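Local atomic coordinates of cellulase (glycosyl hydrolase family 5) (Bacteroides ovatus, PDB entry 3ZMR), a protein that hydrolyses internal beta-1,4-glucosidic bonds of the xyloglucan backbone with retention of configuration, releasing xyloglucan oligosaccharides in the gut bacterium's use of this plant polysaccharide. Residues A245-G259 / V292-I305. Sequence-based numbering, arbitrary orientation.
Sequences ALRFRDYDDRLLFAG and VRATGGRNHYRHLI
Arg302 threads its guanidinium into the turn leading to strand 255-258, where backbone carbonyls lie at its edge, in the plane of the group. NH1 and NH2 share Tyr251 O from one face of that carbonyl (NH2 to O 2.8 Å), and NH1 also donates to Leu255 O (3.0 Å, 166° at the hydrogen) and weakly to Asp252 O. Extended chi1 and chi2 (-173° and 172°) carry Arg302 CD over the centre of the Phe257 ring in a CH-pi contact, 3.5 Å from the centroid, and the bend at chi3 turns the guanidinium toward the carbonyls.

Within its own segment, Asn299 OD1 accepts from Arg302 NE (2.8 Å) and NH2 side-on, which helps fix the guanidinium's rotation. In the second shell, Asn299 ND2 donates to Thr295 OG1 (2.8 Å) and to Ala245 O, above that carbonyl's plane. Further on, Phe257 O accepts from Ile305 N and Gly259 N donates to Ile305 O, pairing neighbouring parallel strands of the TIM barrel.

With a methionine in place of Arg302, Tyr251 O and Asn299 OD1 lose their guanidinium donors, which would probably set the turn and the amide free to shift. One buried cation thus ties together the loops entering strands 255-258 and 304-307, its charge probably offset by carbonyl dipoles.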
loop_
_atom_site.group_PDB
_atom_site.type_symbol
_atom_site.label_atom_id
_atom_site.label_comp_id
_atom_site.label_asym_id
_atom_site.label_seq_id
_atom_site.Cartn_x
_atom_site.Cartn_y
_atom_site.Cartn_z
ATOM N N ALA A 245 4.135 -5.079 -14.880
ATOM C CA ALA A 245 5.354 -5.730 -14.388
ATOM C C ALA A 245 6.243 -6.199 -15.522
ATOM O O ALA A 245 7.459 -6.025 -15.481
ATOM C CB ALA A 245 4.984 -6.889 -13.476
ATOM N N LEU A 246 5.647 -6.791 -16.559
ATOM C CA LEU A 246 6.455 -7.242 -17.710
ATOM C C LEU A 246 7.079 -6.082 -18.455
ATOM O O LEU A 246 8.240 -6.154 -18.881
ATOM C CB LEU A 246 5.634 -8.130 -18.646
ATOM C CG LEU A 246 5.334 -9.561 -18.123
ATOM C CD1 LEU A 246 4.348 -10.289 -19.019
ATOM C CD2 LEU A 246 6.618 -10.361 -17.963
ATOM N N ARG A 247 6.333 -4.996 -18.613
ATOM C CA ARG A 247 6.904 -3.840 -19.337
ATOM C C ARG A 247 8.131 -3.270 -18.591
ATOM O O ARG A 247 9.118 -2.878 -19.218
ATOM C CB ARG A 247 5.851 -2.738 -19.567
ATOM C CG ARG A 247 6.417 -1.427 -20.106
ATOM C CD ARG A 247 7.004 -1.560 -21.487
ATOM N NE ARG A 247 5.983 -1.646 -22.521
ATOM C CZ ARG A 247 5.703 -0.682 -23.418
ATOM N NH1 ARG A 247 6.317 0.481 -23.398
ATOM N NH2 ARG A 247 4.761 -0.902 -24.328
ATOM N N PHE A 248 8.030 -3.200 -17.252
ATOM C CA PHE A 248 9.035 -2.550 -16.436
ATOM C C PHE A 248 10.049 -3.492 -15.749
ATOM O O PHE A 248 10.851 -3.081 -14.905
ATOM C CB PHE A 248 8.348 -1.643 -15.411
ATOM C CG PHE A 248 7.725 -0.408 -16.006
ATOM C CD1 PHE A 248 8.517 0.693 -16.322
ATOM C CD2 PHE A 248 6.361 -0.345 -16.244
ATOM C CE1 PHE A 248 7.950 1.796 -16.889
ATOM C CE2 PHE A 248 5.783 0.765 -16.817
ATOM C CZ PHE A 248 6.570 1.843 -17.123
ATOM N N ARG A 249 10.049 -4.760 -16.169
ATOM C CA ARG A 249 10.800 -5.802 -15.473
ATOM C C ARG A 249 12.308 -5.538 -15.423
ATOM O O ARG A 249 12.963 -5.934 -14.460
ATOM C CB ARG A 249 10.538 -7.164 -16.171
ATOM C CG ARG A 249 11.233 -8.344 -15.469
ATOM C CD ARG A 249 10.684 -9.683 -15.887
ATOM N NE ARG A 249 10.714 -9.885 -17.333
ATOM C CZ ARG A 249 10.227 -10.948 -17.957
ATOM N NH1 ARG A 249 9.614 -11.931 -17.296
ATOM N NH2 ARG A 249 10.317 -10.999 -19.279
ATOM N N ASP A 250 12.870 -4.922 -16.469
ATOM C CA ASP A 250 14.337 -4.751 -16.551
ATOM C C ASP A 250 14.867 -3.483 -15.911
ATOM O O ASP A 250 16.056 -3.229 -15.977
ATOM C CB ASP A 250 14.834 -4.886 -17.990
ATOM C CG ASP A 250 14.590 -6.268 -18.577
ATOM O OD1 ASP A 250 14.400 -7.263 -17.833
ATOM O OD2 ASP A 250 14.604 -6.377 -19.821
ATOM N N TYR A 251 14.008 -2.687 -15.275
ATOM C CA TYR A 251 14.466 -1.490 -14.559
ATOM C C TYR A 251 15.087 -1.846 -13.214
ATOM O O TYR A 251 14.701 -2.835 -12.574
ATOM C CB TYR A 251 13.329 -0.457 -14.386
ATOM C CG TYR A 251 12.973 0.235 -15.705
ATOM C CD1 TYR A 251 12.129 -0.355 -16.625
ATOM C CD2 TYR A 251 13.587 1.415 -16.060
ATOM C CE1 TYR A 251 11.855 0.252 -17.849
ATOM C CE2 TYR A 251 13.322 2.047 -17.247
ATOM C CZ TYR A 251 12.466 1.465 -18.153
ATOM O OH TYR A 251 12.254 2.145 -19.348
ATOM N N ASP A 252 16.057 -1.041 -12.806
ATOM C CA ASP A 252 16.785 -1.294 -11.584
ATOM C C ASP A 252 15.972 -0.915 -10.323
ATOM O O ASP A 252 14.767 -0.594 -10.405
ATOM C CB ASP A 252 18.197 -0.706 -11.676
ATOM C CG ASP A 252 18.285 0.778 -11.515
ATOM O OD1 ASP A 252 17.383 1.442 -10.981
ATOM O OD2 ASP A 252 19.376 1.286 -11.868
ATOM N N ASP A 253 16.617 -0.982 -9.162
ATOM C CA ASP A 253 15.906 -0.898 -7.884
ATOM C C ASP A 253 15.426 0.513 -7.500
ATOM O O ASP A 253 14.777 0.719 -6.492
ATOM C CB ASP A 253 16.696 -1.539 -6.736
ATOM C CG ASP A 253 17.967 -0.788 -6.365
ATOM O OD1 ASP A 253 18.196 0.347 -6.857
ATOM O OD2 ASP A 253 18.745 -1.329 -5.538
ATOM N N ARG A 254 15.748 1.487 -8.341
ATOM C CA ARG A 254 15.239 2.828 -8.153
ATOM C C ARG A 254 13.769 2.910 -8.567
ATOM O O ARG A 254 13.106 3.896 -8.255
ATOM C CB ARG A 254 16.111 3.862 -8.882
ATOM C CG ARG A 254 17.545 4.012 -8.332
ATOM C CD ARG A 254 18.450 4.770 -9.328
ATOM N NE ARG A 254 18.274 4.191 -10.667
ATOM C CZ ARG A 254 18.407 4.824 -11.836
ATOM N NH1 ARG A 254 18.751 6.103 -11.889
ATOM N NH2 ARG A 254 18.186 4.165 -12.969
ATOM N N LEU A 255 13.261 1.909 -9.291
ATOM C CA LEU A 255 11.844 1.828 -9.657
ATOM C C LEU A 255 11.111 0.873 -8.733
ATOM O O LEU A 255 11.478 -0.314 -8.634
ATOM C CB LEU A 255 11.613 1.405 -11.095
ATOM C CG LEU A 255 10.169 1.285 -11.595
ATOM C CD1 LEU A 255 9.444 2.635 -11.552
ATOM C CD2 LEU A 255 10.110 0.731 -12.995
ATOM N N LEU A 256 10.111 1.398 -8.046
ATOM C CA LEU A 256 9.231 0.652 -7.137
ATOM C C LEU A 256 7.821 0.618 -7.694
ATOM O O LEU A 256 7.400 1.551 -8.414
ATOM C CB LEU A 256 9.208 1.293 -5.737
ATOM C CG LEU A 256 10.516 1.333 -4.906
ATOM C CD1 LEU A 256 11.394 2.507 -5.280
ATOM C CD2 LEU A 256 10.194 1.396 -3.413
ATOM N N PHE A 257 7.112 -0.474 -7.395
ATOM C CA PHE A 257 5.706 -0.613 -7.765
ATOM C C PHE A 257 4.828 -0.534 -6.527
ATOM O O PHE A 257 5.155 -1.121 -5.500
ATOM C CB PHE A 257 5.391 -1.948 -8.457
ATOM C CG PHE A 257 6.204 -2.284 -9.689
ATOM C CD1 PHE A 257 6.773 -1.338 -10.540
ATOM C CD2 PHE A 257 6.312 -3.624 -10.042
ATOM C CE1 PHE A 257 7.468 -1.741 -11.653
ATOM C CE2 PHE A 257 6.990 -4.011 -11.168
ATOM C CZ PHE A 257 7.584 -3.079 -11.968
ATOM N N ALA A 258 3.710 0.178 -6.649
ATOM C CA ALA A 258 2.700 0.262 -5.578
ATOM C C ALA A 258 1.373 -0.284 -6.100
ATOM O O ALA A 258 0.848 0.222 -7.079
ATOM C CB ALA A 258 2.517 1.700 -5.100
ATOM N N GLY A 259 0.827 -1.322 -5.448
ATOM C CA GLY A 259 -0.188 -2.140 -6.110
ATOM C C GLY A 259 -1.544 -1.460 -6.332
ATOM O O GLY A 259 -2.220 -1.702 -7.341
ATOM N N VAL A 292 3.638 -9.707 -9.477
ATOM C CA VAL A 292 4.949 -9.144 -9.793
ATOM C C VAL A 292 6.029 -10.223 -9.669
ATOM O O VAL A 292 6.863 -10.395 -10.560
ATOM C CB VAL A 292 5.267 -7.931 -8.896
ATOM C CG1 VAL A 292 6.698 -7.437 -9.115
ATOM C CG2 VAL A 292 4.251 -6.813 -9.155
ATOM N N ARG A 293 5.992 -10.950 -8.556
ATOM C CA ARG A 293 7.042 -11.969 -8.317
ATOM C C ARG A 293 7.012 -13.098 -9.365
ATOM O O ARG A 293 8.062 -13.618 -9.738
ATOM C CB ARG A 293 6.947 -12.550 -6.909
ATOM C CG ARG A 293 7.150 -11.538 -5.773
ATOM C CD ARG A 293 8.474 -10.767 -5.805
ATOM N NE ARG A 293 8.600 -9.968 -4.585
ATOM C CZ ARG A 293 9.164 -8.763 -4.486
ATOM N NH1 ARG A 293 9.663 -8.171 -5.566
ATOM N NH2 ARG A 293 9.188 -8.137 -3.328
ATOM N N ALA A 294 5.813 -13.412 -9.852
ATOM C CA ALA A 294 5.626 -14.475 -10.833
ATOM C C ALA A 294 6.281 -14.132 -12.196
ATOM O O ALA A 294 6.447 -14.993 -13.065
ATOM C CB ALA A 294 4.155 -14.816 -11.016
ATOM N N THR A 295 6.604 -12.863 -12.407
ATOM C CA THR A 295 7.298 -12.476 -13.649
ATOM C C THR A 295 8.810 -12.700 -13.612
ATOM O O THR A 295 9.494 -12.721 -14.645
ATOM C CB THR A 295 6.974 -11.034 -14.078
ATOM O OG1 THR A 295 7.503 -10.087 -13.153
ATOM C CG2 THR A 295 5.474 -10.838 -14.231
ATOM N N GLY A 296 9.348 -12.825 -12.412
ATOM C CA GLY A 296 10.755 -13.081 -12.237
ATOM C C GLY A 296 11.665 -11.965 -12.676
ATOM O O GLY A 296 11.314 -10.784 -12.609
ATOM N N GLY A 297 12.866 -12.308 -13.141
ATOM C CA GLY A 297 13.870 -11.309 -13.472
ATOM C C GLY A 297 14.136 -10.389 -12.290
ATOM O O GLY A 297 14.140 -10.805 -11.120
ATOM N N ARG A 298 14.367 -9.115 -12.576
ATOM C CA ARG A 298 14.594 -8.139 -11.501
ATOM C C ARG A 298 13.344 -7.950 -10.620
ATOM O O ARG A 298 13.445 -7.454 -9.490
ATOM C CB ARG A 298 15.023 -6.812 -12.095
ATOM C CG ARG A 298 16.424 -6.832 -12.705
ATOM C CD ARG A 298 16.672 -5.495 -13.350
ATOM N NE ARG A 298 17.914 -5.304 -14.089
ATOM C CZ ARG A 298 18.161 -5.750 -15.303
ATOM N NH1 ARG A 298 17.327 -6.578 -15.942
ATOM N NH2 ARG A 298 19.303 -5.356 -15.893
ATOM N N ASN A 299 12.172 -8.311 -11.148
ATOM C CA ASN A 299 10.936 -8.223 -10.381
ATOM C C ASN A 299 10.888 -9.207 -9.208
ATOM O O ASN A 299 10.093 -9.075 -8.305
ATOM C CB ASN A 299 9.708 -8.422 -11.254
ATOM C CG ASN A 299 9.431 -7.233 -12.164
ATOM O OD1 ASN A 299 9.917 -6.109 -11.956
ATOM N ND2 ASN A 299 8.636 -7.473 -13.161
ATOM N N HIS A 300 11.768 -10.188 -9.213
ATOM C CA HIS A 300 11.943 -11.065 -8.049
ATOM C C HIS A 300 12.416 -10.281 -6.827
ATOM O O HIS A 300 12.001 -10.563 -5.718
ATOM C CB HIS A 300 12.952 -12.168 -8.392
ATOM C CG HIS A 300 13.193 -13.156 -7.288
ATOM N ND1 HIS A 300 12.333 -14.194 -7.048
ATOM C CD2 HIS A 300 14.164 -13.244 -6.345
ATOM C CE1 HIS A 300 12.787 -14.921 -6.039
ATOM N NE2 HIS A 300 13.890 -14.361 -5.588
ATOM N N TYR A 301 13.243 -9.262 -7.074
ATOM C CA TYR A 301 13.927 -8.493 -6.043
ATOM C C TYR A 301 13.384 -7.077 -5.818
ATOM O O TYR A 301 13.815 -6.393 -4.875
ATOM C CB TYR A 301 15.402 -8.358 -6.414
ATOM C CG TYR A 301 16.171 -9.662 -6.422
ATOM C CD1 TYR A 301 16.495 -10.322 -5.221
ATOM C CD2 TYR A 301 16.591 -10.248 -7.611
ATOM C CE1 TYR A 301 17.233 -11.497 -5.196
ATOM C CE2 TYR A 301 17.322 -11.426 -7.590
ATOM C CZ TYR A 301 17.616 -12.036 -6.385
ATOM O OH TYR A 301 18.342 -13.198 -6.387
ATOM N N ARG A 302 12.497 -6.613 -6.700
ATOM C CA ARG A 302 12.075 -5.218 -6.670
ATOM C C ARG A 302 11.401 -4.900 -5.358
ATOM O O ARG A 302 10.677 -5.723 -4.791
ATOM C CB ARG A 302 11.142 -4.960 -7.840
ATOM C CG ARG A 302 10.763 -3.512 -8.040
ATOM C CD ARG A 302 9.980 -3.189 -9.344
ATOM N NE ARG A 302 10.611 -3.790 -10.509
ATOM C CZ ARG A 302 11.782 -3.416 -11.033
ATOM N NH1 ARG A 302 12.468 -2.346 -10.589
ATOM N NH2 ARG A 302 12.319 -4.142 -12.010
ATOM N N HIS A 303 11.575 -3.682 -4.896
ATOM C CA HIS A 303 10.871 -3.241 -3.693
ATOM C C HIS A 303 9.459 -2.879 -4.069
ATOM O O HIS A 303 9.212 -2.115 -5.008
ATOM C CB HIS A 303 11.574 -2.035 -3.082
ATOM C CG HIS A 303 12.982 -2.337 -2.638
ATOM N ND1 HIS A 303 13.338 -2.544 -1.315
ATOM C CD2 HIS A 303 14.118 -2.470 -3.361
ATOM C CE1 HIS A 303 14.638 -2.769 -1.253
ATOM N NE2 HIS A 303 15.125 -2.749 -2.483
ATOM N N LEU A 304 8.524 -3.503 -3.366
ATOM C CA LEU A 304 7.085 -3.355 -3.617
ATOM C C LEU A 304 6.419 -2.630 -2.453
ATOM O O LEU A 304 6.814 -2.779 -1.301
ATOM C CB LEU A 304 6.427 -4.717 -3.856
ATOM C CG LEU A 304 7.041 -5.603 -4.950
ATOM C CD1 LEU A 304 6.250 -6.886 -5.082
ATOM C CD2 LEU A 304 7.155 -4.897 -6.286
ATOM N N ILE A 305 5.341 -1.916 -2.769
ATOM C CA ILE A 305 4.662 -1.071 -1.815
ATOM C C ILE A 305 3.188 -1.481 -1.784
ATOM O O ILE A 305 2.507 -1.460 -2.825
ATOM C CB ILE A 305 4.758 0.408 -2.188
ATOM C CG1 ILE A 305 6.192 0.863 -2.360
ATOM C CG2 ILE A 305 4.027 1.267 -1.162
ATOM C CD1 ILE A 305 6.324 2.130 -3.164
HETATM O O HOH W 1 15.007 -8.510 -15.386
HETATM O O HOH W 2 12.847 -1.374 -6.330
HETATM O O HOH W 3 17.605 -3.145 -3.801
#